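Local atomic coordinates of quinoline 2-oxidoreductase large subunit (Pseudomonas putida, PDB entry 1T3Q), a protein that houses the molybdenum and molybdopterin cytosine dinucleotide site of quinoline 2-oxidoreductase, a molybdenum hydroxylase that oxidises quinoline at carbon 2. Residues V196-R204 against V251-H262; L290-Q298 against C365-T376. All blocks are in the same frame, centred on the assembly; numbering follows the deposited sequence.

Interaction 1. Residues V196-R204 against V251-H262; sequences VSACPMETR and VGGGFGQKAHLH. With MCN (pterin cytosine dinucleotide), chain N; SMO (dioxosulfidomolybdenum(VI) ion), chain O.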
loop_
_atom_site.group_PDB
_atom_site.type_symbol
_atom_site.label_atom_id
_atom_site.label_comp_id
_atom_site.label_asym_id
_atom_site.label_seq_id
_atom_site.Cartn_x
_atom_site.Cartn_y
_atom_site.Cartn_z
ATOM N N VAL B 196 -34.778 -12.642 -2.733
ATOM C CA VAL B 196 -33.719 -13.016 -3.658
ATOM C C VAL B 196 -32.452 -12.432 -3.068
ATOM O O VAL B 196 -32.510 -11.603 -2.158
ATOM C CB VAL B 196 -33.922 -12.438 -5.088
ATOM C CG1 VAL B 196 -35.193 -12.988 -5.693
ATOM C CG2 VAL B 196 -33.938 -10.913 -5.054
ATOM N N SER B 197 -31.307 -12.884 -3.569
ATOM C CA SER B 197 -30.017 -12.385 -3.122
ATOM C C SER B 197 -29.337 -11.739 -4.321
ATOM O O SER B 197 -29.504 -12.208 -5.447
ATOM C CB SER B 197 -29.137 -13.538 -2.614
ATOM O OG SER B 197 -27.821 -13.078 -2.354
ATOM N N ALA B 198 -28.586 -10.667 -4.085
ATOM C CA ALA B 198 -27.864 -9.999 -5.167
ATOM C C ALA B 198 -26.906 -11.041 -5.740
ATOM O O ALA B 198 -26.539 -11.002 -6.919
ATOM C CB ALA B 198 -27.085 -8.804 -4.623
ATOM N N CYS B 199 -26.501 -11.969 -4.878
ATOM C CA CYS B 199 -25.602 -13.057 -5.252
ATOM C C CYS B 199 -24.453 -12.651 -6.189
ATOM O O CYS B 199 -24.318 -13.177 -7.298
ATOM C CB CYS B 199 -26.425 -14.197 -5.881
ATOM S SG CYS B 199 -25.565 -15.794 -6.000
ATOM N N PRO B 200 -23.615 -11.693 -5.764
ATOM C CA PRO B 200 -22.496 -11.285 -6.618
ATOM C C PRO B 200 -21.507 -12.454 -6.626
ATOM O O PRO B 200 -21.454 -13.204 -5.657
ATOM C CB PRO B 200 -21.945 -10.060 -5.893
ATOM C CG PRO B 200 -22.210 -10.393 -4.448
ATOM C CD PRO B 200 -23.623 -10.929 -4.505
ATOM N N MET B 201 -20.735 -12.629 -7.700
ATOM C CA MET B 201 -19.791 -13.750 -7.727
ATOM C C MET B 201 -18.732 -13.624 -6.633
ATOM O O MET B 201 -18.234 -14.633 -6.128
ATOM C CB MET B 201 -19.143 -13.896 -9.111
ATOM C CG MET B 201 -20.081 -14.514 -10.144
ATOM S SD MET B 201 -20.731 -16.156 -9.659
ATOM C CE MET B 201 -22.275 -15.674 -8.847
ATOM N N GLU B 202 -18.378 -12.393 -6.274
ATOM C CA GLU B 202 -17.430 -12.173 -5.183
ATOM C C GLU B 202 -18.284 -11.854 -3.956
ATOM O O GLU B 202 -19.119 -10.951 -4.000
ATOM C CB GLU B 202 -16.516 -10.978 -5.450
ATOM C CG GLU B 202 -15.660 -10.617 -4.239
ATOM C CD GLU B 202 -15.119 -9.205 -4.296
ATOM O OE1 GLU B 202 -15.917 -8.267 -4.512
ATOM O OE2 GLU B 202 -13.899 -9.026 -4.116
ATOM N N THR B 203 -18.082 -12.587 -2.868
ATOM C CA THR B 203 -18.857 -12.343 -1.657
ATOM C C THR B 203 -18.326 -11.093 -0.961
ATOM O O THR B 203 -17.398 -10.446 -1.448
ATOM C CB THR B 203 -18.747 -13.529 -0.683
ATOM O OG1 THR B 203 -17.369 -13.752 -0.366
ATOM C CG2 THR B 203 -19.342 -14.788 -1.305
ATOM N N ARG B 204 -18.902 -10.759 0.188
ATOM C CA ARG B 204 -18.451 -9.586 0.924
ATOM C C ARG B 204 -17.137 -9.864 1.635
ATOM O O ARG B 204 -16.805 -11.011 1.943
ATOM C CB ARG B 204 -19.500 -9.157 1.951
ATOM C CG ARG B 204 -20.850 -8.793 1.345
ATOM C CD ARG B 204 -21.869 -8.562 2.450
ATOM N NE ARG B 204 -21.977 -9.722 3.329
ATOM C CZ ARG B 204 -22.591 -9.706 4.507
ATOM N NH1 ARG B 204 -22.642 -10.808 5.247
ATOM N NH2 ARG B 204 -23.150 -8.586 4.951
ATOM N N VAL B 251 -13.891 -4.467 -7.072
ATOM C CA VAL B 251 -15.010 -5.194 -6.465
ATOM C C VAL B 251 -15.701 -6.104 -7.475
ATOM O O VAL B 251 -16.091 -5.658 -8.561
ATOM C CB VAL B 251 -16.043 -4.195 -5.867
ATOM C CG1 VAL B 251 -17.234 -4.940 -5.308
ATOM C CG2 VAL B 251 -15.382 -3.373 -4.775
ATOM N N GLY B 252 -15.859 -7.376 -7.106
ATOM C CA GLY B 252 -16.482 -8.354 -7.986
ATOM C C GLY B 252 -18.000 -8.356 -7.992
ATOM O O GLY B 252 -18.631 -9.382 -7.721
ATOM N N GLY B 253 -18.590 -7.211 -8.318
ATOM C CA GLY B 253 -20.038 -7.117 -8.347
ATOM C C GLY B 253 -20.585 -6.647 -7.012
ATOM O O GLY B 253 -20.107 -7.070 -5.959
ATOM N N GLY B 254 -21.581 -5.768 -7.067
ATOM C CA GLY B 254 -22.201 -5.242 -5.859
ATOM C C GLY B 254 -23.712 -5.341 -5.958
ATOM O O GLY B 254 -24.360 -5.998 -5.141
ATOM N N PHE B 255 -24.272 -4.668 -6.962
ATOM C CA PHE B 255 -25.706 -4.693 -7.217
ATOM C C PHE B 255 -26.565 -4.237 -6.037
ATOM O O PHE B 255 -27.728 -4.607 -5.945
ATOM C CB PHE B 255 -26.118 -6.108 -7.630
ATOM C CG PHE B 255 -25.216 -6.716 -8.670
ATOM C CD1 PHE B 255 -25.176 -6.195 -9.961
ATOM C CD2 PHE B 255 -24.374 -7.775 -8.346
ATOM C CE1 PHE B 255 -24.303 -6.720 -10.918
ATOM C CE2 PHE B 255 -23.495 -8.311 -9.297
ATOM C CZ PHE B 255 -23.462 -7.780 -10.582
ATOM N N GLY B 256 -25.990 -3.435 -5.149
ATOM C CA GLY B 256 -26.736 -2.960 -3.993
ATOM C C GLY B 256 -26.363 -3.661 -2.697
ATOM O O GLY B 256 -26.377 -3.049 -1.622
ATOM N N GLN B 257 -26.023 -4.943 -2.784
ATOM C CA GLN B 257 -25.671 -5.705 -1.583
ATOM C C GLN B 257 -24.490 -5.076 -0.859
ATOM O O GLN B 257 -24.423 -5.078 0.375
ATOM C CB GLN B 257 -25.336 -7.154 -1.941
ATOM C CG GLN B 257 -25.222 -8.075 -0.725
ATOM C CD GLN B 257 -24.696 -9.451 -1.077
ATOM O OE1 GLN B 257 -23.488 -9.658 -1.176
ATOM N NE2 GLN B 257 -25.606 -10.397 -1.284
ATOM N N LYS B 258 -23.558 -4.534 -1.633
ATOM C CA LYS B 258 -22.378 -3.909 -1.071
ATOM C C LYS B 258 -22.576 -2.408 -0.867
ATOM O O LYS B 258 -21.619 -1.644 -0.742
ATOM C CB LYS B 258 -21.166 -4.224 -1.958
ATOM C CG LYS B 258 -20.816 -5.711 -1.879
ATOM C CD LYS B 258 -19.680 -6.140 -2.800
ATOM C CE LYS B 258 -19.509 -7.655 -2.730
ATOM N NZ LYS B 258 -18.644 -8.189 -3.828
ATOM N N ALA B 259 -23.842 -2.005 -0.823
ATOM C CA ALA B 259 -24.208 -0.619 -0.587
ATOM C C ALA B 259 -24.896 -0.555 0.777
ATOM O O ALA B 259 -25.902 0.130 0.946
ATOM C CB ALA B 259 -25.148 -0.114 -1.674
ATOM N N HIS B 260 -24.358 -1.305 1.731
ATOM C CA HIS B 260 -24.875 -1.321 3.100
ATOM C C HIS B 260 -23.686 -1.358 4.038
ATOM O O HIS B 260 -22.572 -1.717 3.641
ATOM C CB HIS B 260 -25.706 -2.573 3.407
ATOM C CG HIS B 260 -26.898 -2.760 2.525
ATOM N ND1 HIS B 260 -26.862 -3.532 1.383
ATOM C CD2 HIS B 260 -28.167 -2.296 2.627
ATOM C CE1 HIS B 260 -28.058 -3.538 0.822
ATOM N NE2 HIS B 260 -28.867 -2.796 1.555
ATOM N N LEU B 261 -23.922 -0.990 5.289
ATOM C CA LEU B 261 -22.869 -1.061 6.284
ATOM C C LEU B 261 -23.057 -2.446 6.884
ATOM O O LEU B 261 -24.154 -2.787 7.328
ATOM C CB LEU B 261 -23.059 0.006 7.365
ATOM C CG LEU B 261 -21.967 -0.026 8.437
ATOM C CD1 LEU B 261 -20.633 0.376 7.824
ATOM C CD2 LEU B 261 -22.329 0.921 9.574
ATOM N N HIS B 262 -22.008 -3.259 6.889
ATOM C CA HIS B 262 -22.130 -4.607 7.437
ATOM C C HIS B 262 -21.542 -4.691 8.837
ATOM O O HIS B 262 -20.536 -4.055 9.136
ATOM C CB HIS B 262 -21.398 -5.625 6.557
ATOM C CG HIS B 262 -21.593 -5.405 5.092
ATOM N ND1 HIS B 262 -22.830 -5.467 4.488
ATOM C CD2 HIS B 262 -20.710 -5.092 4.114
ATOM C CE1 HIS B 262 -22.700 -5.196 3.200
ATOM N NE2 HIS B 262 -21.424 -4.965 2.948
HETATM N N1 MCN N . -23.508 5.010 -18.313
HETATM C C2 MCN N . -23.153 5.678 -19.530
HETATM N N3 MCN N . -24.054 6.667 -19.893
HETATM C C4 MCN N . -25.210 7.031 -19.209
HETATM C C5 MCN N . -25.529 6.303 -17.975
HETATM C C6 MCN N . -24.686 5.311 -17.534
HETATM O O2 MCN N . -22.169 5.354 -20.158
HETATM N N4 MCN N . -25.991 7.995 -19.646
HETATM C "C1'" MCN N . -22.487 3.907 -17.844
HETATM C C2D MCN N . -21.483 4.465 -16.736
HETATM O "O2'" MCN N . -20.164 3.830 -16.889
HETATM C "C3'" MCN N . -22.193 4.150 -15.436
HETATM C C4D MCN N . -22.861 2.817 -15.677
HETATM O O4D MCN N . -23.107 2.774 -17.170
HETATM O "O3'" MCN N . -21.214 4.076 -14.340
HETATM C "C5'" MCN N . -24.100 2.513 -14.787
HETATM O "O5'" MCN N . -24.940 3.633 -14.916
HETATM P PA MCN N . -25.480 4.501 -13.714
HETATM O O1A MCN N . -24.780 5.821 -13.809
HETATM O O2A MCN N . -26.991 4.391 -13.826
HETATM O O3A MCN N . -25.236 3.840 -12.247
HETATM P PB MCN N . -23.914 3.723 -11.350
HETATM O O1B MCN N . -24.175 4.482 -10.091
HETATM O O2B MCN N . -22.688 4.083 -12.136
HETATM O O3B MCN N . -23.814 2.151 -11.044
HETATM C C10 MCN N . -24.571 1.567 -10.014
HETATM C "C9'" MCN N . -25.665 0.810 -10.693
HETATM C "C8'" MCN N . -26.430 0.110 -9.546
HETATM S "S8'" MCN N . -27.209 1.207 -8.369
HETATM C "C7'" MCN N . -26.575 -1.207 -9.384
HETATM S "S7'" MCN N . -27.447 -1.996 -8.039
HETATM C "C6'" MCN N . -25.862 -2.151 -10.410
HETATM C C7 MCN N . -25.684 -1.462 -11.737
HETATM O "O9'" MCN N . -25.022 -0.217 -11.584
HETATM N "N5'" MCN N . -24.620 -2.659 -9.694
HETATM C C4A MCN N . -23.725 -3.210 -10.695
HETATM N "N8'" MCN N . -24.863 -2.313 -12.663
HETATM C C4B MCN N . -23.829 -3.113 -12.095
HETATM N "N1'" MCN N . -22.926 -3.666 -13.039
HETATM C "C2'" MCN N . -21.886 -4.344 -12.500
HETATM N "N2'" MCN N . -21.005 -4.903 -13.358
HETATM N "N3'" MCN N . -21.683 -4.467 -11.140
HETATM C "C4'" MCN N . -22.548 -3.918 -10.121
HETATM O "O4'" MCN N . -22.300 -4.070 -8.950
HETATM S S SMO O . -29.430 -1.447 -5.554
HETATM MO MO SMO O . -28.050 -0.154 -6.548
HETATM O OM2 SMO O . -29.273 0.969 -6.030
HETATM O OM1 SMO O . -26.765 -0.144 -5.446
HETATM O O HOH W 1 -20.519 -10.515 -9.580
#
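Glu202 and Lys258 form the tight end of this contact, where the loop between strands 185-193 and 205-211 packs on the glycine-rich GGGFG loop that cradles the pterin. Lys258 NZ makes a salt bridge to Glu202 OE1 at 2.8 Å, on the anti side of the carboxylate. From the opposite face of that plane, and well above it, Gly252 N donates to the same OE1 over 2.7 Å. The glutamate gets there with CG anti to its backbone N (chi1 172°). NZ also donates to Glu202 O and, nearly in line with the carbonyl, to Gly253 O. A side chain on Gly252 would probably run into Glu202 CB, so the close approach favours glycine. Pro200 CB lies 3.5 Å from Gly253 O, and Pro200 CA meets the edge of the Phe255 ring, whose face lies against pterin C4'. Gly254 N and Phe255 N both donate to pterin O4'.

The packing is looser, though still buried, where Ala198 CB faces Phe255 CB at 4.2 Å and where water 1 bridges Met201 N and Gly252 O. Arg204 makes a separate close CH-pi contact, CD over one face of the His262 ring, while its guanidinium pairs with Glu283. Ringed by one carboxylate oxygen and two carbonyls, the buried Lys258 ammonium is likely to stay charged, and it ties Glu202 to Gly253, next to the amides that bind pterin O4'.

Interaction 2. Residues L290-Q298 against C365-T376; sequences LGATHAKQQ and CPIGAYRGVGFT. With MCN (pterin cytosine dinucleotide), chain N; SMO (dioxosulfidomolybdenum(VI) ion), chain O.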
loop_
_atom_site.group_PDB
_atom_site.type_symbol
_atom_site.label_atom_id
_atom_site.label_comp_id
_atom_site.label_asym_id
_atom_site.label_seq_id
_atom_site.Cartn_x
_atom_site.Cartn_y
_atom_site.Cartn_z
ATOM N N LEU B 290 -26.799 -16.346 4.281
ATOM C CA LEU B 290 -27.234 -16.242 5.675
ATOM C C LEU B 290 -27.206 -14.868 6.331
ATOM O O LEU B 290 -28.184 -14.460 6.965
ATOM C CB LEU B 290 -26.399 -17.180 6.553
ATOM C CG LEU B 290 -26.705 -18.675 6.552
ATOM C CD1 LEU B 290 -25.555 -19.425 7.210
ATOM C CD2 LEU B 290 -28.016 -18.931 7.282
ATOM N N GLY B 291 -26.087 -14.164 6.192
ATOM C CA GLY B 291 -25.944 -12.884 6.861
ATOM C C GLY B 291 -25.768 -11.580 6.114
ATOM O O GLY B 291 -25.354 -10.595 6.722
ATOM N N ALA B 292 -26.045 -11.551 4.816
ATOM C CA ALA B 292 -25.933 -10.298 4.083
ATOM C C ALA B 292 -27.351 -9.741 4.174
ATOM O O ALA B 292 -27.905 -9.633 5.268
ATOM C CB ALA B 292 -25.539 -10.555 2.637
ATOM N N THR B 293 -27.938 -9.388 3.043
ATOM C CA THR B 293 -29.312 -8.900 3.028
ATOM C C THR B 293 -30.007 -9.648 1.899
ATOM O O THR B 293 -29.341 -10.221 1.034
ATOM C CB THR B 293 -29.399 -7.382 2.724
ATOM O OG1 THR B 293 -28.637 -7.084 1.546
ATOM C CG2 THR B 293 -28.866 -6.561 3.889
ATOM N N HIS B 294 -31.335 -9.682 1.933
ATOM C CA HIS B 294 -32.110 -10.305 0.869
ATOM C C HIS B 294 -32.920 -9.131 0.364
ATOM O O HIS B 294 -32.915 -8.066 0.983
ATOM C CB HIS B 294 -33.068 -11.390 1.381
ATOM C CG HIS B 294 -32.388 -12.548 2.042
ATOM N ND1 HIS B 294 -31.214 -13.097 1.568
ATOM C CD2 HIS B 294 -32.726 -13.270 3.136
ATOM C CE1 HIS B 294 -30.856 -14.104 2.346
ATOM N NE2 HIS B 294 -31.757 -14.230 3.304
ATOM N N ALA B 295 -33.626 -9.312 -0.738
ATOM C CA ALA B 295 -34.408 -8.214 -1.275
ATOM C C ALA B 295 -35.605 -8.680 -2.069
ATOM O O ALA B 295 -35.788 -9.877 -2.293
ATOM C CB ALA B 295 -33.520 -7.343 -2.157
ATOM N N LYS B 296 -36.419 -7.703 -2.470
ATOM C CA LYS B 296 -37.597 -7.900 -3.306
ATOM C C LYS B 296 -38.827 -8.552 -2.702
ATOM O O LYS B 296 -39.829 -8.724 -3.397
ATOM C CB LYS B 296 -37.205 -8.684 -4.563
ATOM C CG LYS B 296 -35.986 -8.129 -5.287
ATOM C CD LYS B 296 -36.268 -6.763 -5.913
ATOM C CE LYS B 296 -35.010 -6.193 -6.568
ATOM N NZ LYS B 296 -35.270 -4.921 -7.308
ATOM N N GLN B 297 -38.794 -8.906 -1.423
ATOM C CA GLN B 297 -39.963 -9.570 -0.869
ATOM C C GLN B 297 -41.093 -8.667 -0.405
ATOM O O GLN B 297 -41.156 -8.268 0.753
ATOM C CB GLN B 297 -39.583 -10.526 0.270
ATOM C CG GLN B 297 -40.786 -11.351 0.740
ATOM C CD GLN B 297 -40.431 -12.483 1.685
ATOM O OE1 GLN B 297 -39.528 -12.368 2.512
ATOM N NE2 GLN B 297 -41.169 -13.584 1.579
ATOM N N GLN B 298 -41.980 -8.334 -1.328
ATOM C CA GLN B 298 -43.141 -7.541 -0.975
ATOM C C GLN B 298 -44.378 -8.135 -1.623
ATOM O O GLN B 298 -44.297 -8.867 -2.614
ATOM C CB GLN B 298 -42.973 -6.048 -1.335
ATOM C CG GLN B 298 -42.452 -5.699 -2.710
ATOM C CD GLN B 298 -42.542 -4.192 -3.006
ATOM O OE1 GLN B 298 -43.637 -3.636 -3.116
ATOM N NE2 GLN B 298 -41.390 -3.534 -3.134
ATOM N N CYS B 365 -33.029 -12.383 8.002
ATOM C CA CYS B 365 -32.003 -11.368 7.889
ATOM C C CYS B 365 -32.688 -10.125 7.322
ATOM O O CYS B 365 -33.700 -10.217 6.618
ATOM C CB CYS B 365 -30.863 -11.827 6.981
ATOM S SG CYS B 365 -31.251 -11.736 5.255
ATOM N N PRO B 366 -32.169 -8.942 7.655
ATOM C CA PRO B 366 -32.785 -7.718 7.145
ATOM C C PRO B 366 -32.904 -7.635 5.632
ATOM O O PRO B 366 -32.031 -8.097 4.891
ATOM C CB PRO B 366 -31.911 -6.602 7.732
ATOM C CG PRO B 366 -30.660 -7.293 8.188
ATOM C CD PRO B 366 -31.110 -8.639 8.629
ATOM N N ILE B 367 -34.014 -7.065 5.185
ATOM C CA ILE B 367 -34.241 -6.872 3.766
ATOM C C ILE B 367 -33.298 -5.730 3.412
ATOM O O ILE B 367 -32.990 -4.892 4.256
ATOM C CB ILE B 367 -35.713 -6.474 3.489
ATOM C CG1 ILE B 367 -36.091 -6.852 2.057
ATOM C CG2 ILE B 367 -35.922 -4.986 3.729
ATOM C CD1 ILE B 367 -36.172 -8.354 1.827
ATOM N N GLY B 368 -32.822 -5.698 2.173
ATOM C CA GLY B 368 -31.902 -4.651 1.786
ATOM C C GLY B 368 -32.012 -4.304 0.316
ATOM O O GLY B 368 -32.832 -4.870 -0.407
ATOM N N ALA B 369 -31.164 -3.383 -0.120
ATOM C CA ALA B 369 -31.155 -2.915 -1.497
ATOM C C ALA B 369 -30.545 -3.896 -2.485
ATOM O O ALA B 369 -29.498 -4.480 -2.233
ATOM C CB ALA B 369 -30.409 -1.591 -1.580
ATOM N N TYR B 370 -31.231 -4.068 -3.607
ATOM C CA TYR B 370 -30.763 -4.911 -4.695
ATOM C C TYR B 370 -31.302 -4.266 -5.967
ATOM O O TYR B 370 -32.484 -3.931 -6.053
ATOM C CB TYR B 370 -31.263 -6.355 -4.556
ATOM C CG TYR B 370 -30.983 -7.237 -5.764
ATOM C CD1 TYR B 370 -29.743 -7.212 -6.411
ATOM C CD2 TYR B 370 -31.954 -8.116 -6.244
ATOM C CE1 TYR B 370 -29.483 -8.039 -7.507
ATOM C CE2 TYR B 370 -31.704 -8.952 -7.334
ATOM C CZ TYR B 370 -30.467 -8.906 -7.961
ATOM O OH TYR B 370 -30.222 -9.727 -9.043
ATOM N N ARG B 371 -30.398 -4.052 -6.919
ATOM C CA ARG B 371 -30.691 -3.458 -8.218
ATOM C C ARG B 371 -32.177 -3.288 -8.530
ATOM O O ARG B 371 -32.895 -4.268 -8.760
ATOM C CB ARG B 371 -30.031 -4.313 -9.306
ATOM C CG ARG B 371 -29.806 -3.610 -10.623
ATOM C CD ARG B 371 -28.981 -4.497 -11.537
ATOM N NE ARG B 371 -28.471 -3.767 -12.689
ATOM C CZ ARG B 371 -27.513 -4.225 -13.490
ATOM N NH1 ARG B 371 -26.968 -5.412 -13.258
ATOM N NH2 ARG B 371 -27.090 -3.486 -14.509
ATOM N N GLY B 372 -32.630 -2.038 -8.541
ATOM C CA GLY B 372 -34.022 -1.749 -8.837
ATOM C C GLY B 372 -34.858 -1.578 -7.583
ATOM O O GLY B 372 -35.966 -1.036 -7.629
ATOM N N VAL B 373 -34.309 -2.038 -6.465
ATOM C CA VAL B 373 -34.960 -1.976 -5.158
ATOM C C VAL B 373 -36.463 -2.252 -5.171
ATOM O O VAL B 373 -36.922 -3.178 -5.840
ATOM C CB VAL B 373 -34.662 -0.623 -4.442
ATOM C CG1 VAL B 373 -33.167 -0.517 -4.160
ATOM C CG2 VAL B 373 -35.114 0.561 -5.293
ATOM N N GLY B 374 -37.229 -1.453 -4.430
ATOM C CA GLY B 374 -38.663 -1.661 -4.360
ATOM C C GLY B 374 -39.476 -1.321 -5.596
ATOM O O GLY B 374 -40.667 -1.641 -5.655
ATOM N N PHE B 375 -38.848 -0.697 -6.587
ATOM C CA PHE B 375 -39.562 -0.317 -7.808
ATOM C C PHE B 375 -40.024 -1.539 -8.603
ATOM O O PHE B 375 -41.067 -1.514 -9.254
ATOM C CB PHE B 375 -38.665 0.548 -8.705
ATOM C CG PHE B 375 -38.016 1.709 -7.997
ATOM C CD1 PHE B 375 -38.739 2.497 -7.103
ATOM C CD2 PHE B 375 -36.689 2.038 -8.257
ATOM C CE1 PHE B 375 -38.151 3.592 -6.484
ATOM C CE2 PHE B 375 -36.087 3.133 -7.641
ATOM C CZ PHE B 375 -36.822 3.916 -6.751
ATOM N N THR B 376 -39.249 -2.615 -8.537
ATOM C CA THR B 376 -39.563 -3.824 -9.293
ATOM C C THR B 376 -40.916 -4.493 -9.047
ATOM O O THR B 376 -41.636 -4.793 -9.999
ATOM C CB THR B 376 -38.455 -4.890 -9.104
ATOM O OG1 THR B 376 -37.179 -4.315 -9.419
ATOM C CG2 THR B 376 -38.702 -6.080 -10.024
HETATM N N1 MCN N . -23.508 5.010 -18.313
HETATM C C2 MCN N . -23.153 5.678 -19.530
HETATM N N3 MCN N . -24.054 6.667 -19.893
HETATM C C4 MCN N . -25.210 7.031 -19.209
HETATM C C5 MCN N . -25.529 6.303 -17.975
HETATM C C6 MCN N . -24.686 5.311 -17.534
HETATM O O2 MCN N . -22.169 5.354 -20.158
HETATM N N4 MCN N . -25.991 7.995 -19.646
HETATM C "C1'" MCN N . -22.487 3.907 -17.844
HETATM C C2D MCN N . -21.483 4.465 -16.736
HETATM O "O2'" MCN N . -20.164 3.830 -16.889
HETATM C "C3'" MCN N . -22.193 4.150 -15.436
HETATM C C4D MCN N . -22.861 2.817 -15.677
HETATM O O4D MCN N . -23.107 2.774 -17.170
HETATM O "O3'" MCN N . -21.214 4.076 -14.340
HETATM C "C5'" MCN N . -24.100 2.513 -14.787
HETATM O "O5'" MCN N . -24.940 3.633 -14.916
HETATM P PA MCN N . -25.480 4.501 -13.714
HETATM O O1A MCN N . -24.780 5.821 -13.809
HETATM O O2A MCN N . -26.991 4.391 -13.826
HETATM O O3A MCN N . -25.236 3.840 -12.247
HETATM P PB MCN N . -23.914 3.723 -11.350
HETATM O O1B MCN N . -24.175 4.482 -10.091
HETATM O O2B MCN N . -22.688 4.083 -12.136
HETATM O O3B MCN N . -23.814 2.151 -11.044
HETATM C C10 MCN N . -24.571 1.567 -10.014
HETATM C "C9'" MCN N . -25.665 0.810 -10.693
HETATM C "C8'" MCN N . -26.430 0.110 -9.546
HETATM S "S8'" MCN N . -27.209 1.207 -8.369
HETATM C "C7'" MCN N . -26.575 -1.207 -9.384
HETATM S "S7'" MCN N . -27.447 -1.996 -8.039
HETATM C "C6'" MCN N . -25.862 -2.151 -10.410
HETATM C C7 MCN N . -25.684 -1.462 -11.737
HETATM O "O9'" MCN N . -25.022 -0.217 -11.584
HETATM N "N5'" MCN N . -24.620 -2.659 -9.694
HETATM C C4A MCN N . -23.725 -3.210 -10.695
HETATM N "N8'" MCN N . -24.863 -2.313 -12.663
HETATM C C4B MCN N . -23.829 -3.113 -12.095
HETATM N "N1'" MCN N . -22.926 -3.666 -13.039
HETATM C "C2'" MCN N . -21.886 -4.344 -12.500
HETATM N "N2'" MCN N . -21.005 -4.903 -13.358
HETATM N "N3'" MCN N . -21.683 -4.467 -11.140
HETATM C "C4'" MCN N . -22.548 -3.918 -10.121
HETATM O "O4'" MCN N . -22.300 -4.070 -8.950
HETATM S S SMO O . -29.430 -1.447 -5.554
HETATM MO MO SMO O . -28.050 -0.154 -6.548
HETATM O OM2 SMO O . -29.273 0.969 -6.030
HETATM O OM1 SMO O . -26.765 -0.144 -5.446
HETATM O O HOH W 2 -28.983 -6.938 -1.072
#
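A single beta bridge between His294 and Ile367 joins two buried loops of the molybdopterin cofactor-binding domain, one following helix 285-291 and the other leading into helix 375-393. Gly368 N donates to His294 O at 2.7 Å, while the return bond from His294 N to Pro366 O is weak. Next to the bridge, Cys365 SG sits over one face of the His294 ring, 3.3 Å from its centroid and displaced toward CD2. Ala295 CB presses on Tyr370 CB at 3.4 Å, and water 2 links Thr293 OG1 to Ala369 O.

Lys296 makes the main polar grip. Its chain bends at chi2 (-68°), passes CE obliquely by the Tyr370 ring, and delivers NZ into the turn before helix 375-393. There NZ donates to Val373 O at 2.8 Å, in the carbonyl plane on a lone pair, and to Arg371 O at 2.9 Å from above that carbonyl's plane. Thr376 OG1, itself bonded to Met746 O, is a third acceptor, and Tyr370 O a weak fourth. A methionine here would probably leave the carbonyls of Val373 and Arg371 without their shared donor and let the turn shift. That turn carries Arg371 to the cofactor: its guanidinium, tied to Gln685 and Gly742, places one face over pterin N8', with NH2 3.1 Å from that nitrogen. Arg371 N lies 3.1 Å from S, the sulfido ligand of the dioxosulfidomolybdenum ion.

In the fold
The two interactions follow one another along the chain, interaction 1 closing at His262 before interaction 2 opens at Leu290, and all four segments belong to one molybdopterin cofactor-binding domain. Their centres are about 11 Å apart, each about 10 Å from the centre of the chain. They touch directly: Phe255 O and Arg371 N, like His260 NE2 and Ala369 N, are probably hydrogen-bonded, and Val196 is backbone-bonded to Ala295. Both meet helix 672-692, through Phe255 on Gln685 and Lys296 on Gln689. Loops 251-262 and 365-376 thus approach the pterin and the molybdenum together, while loop 196-204 faces the small subunit and brings Met201 to its iron-sulfur cluster.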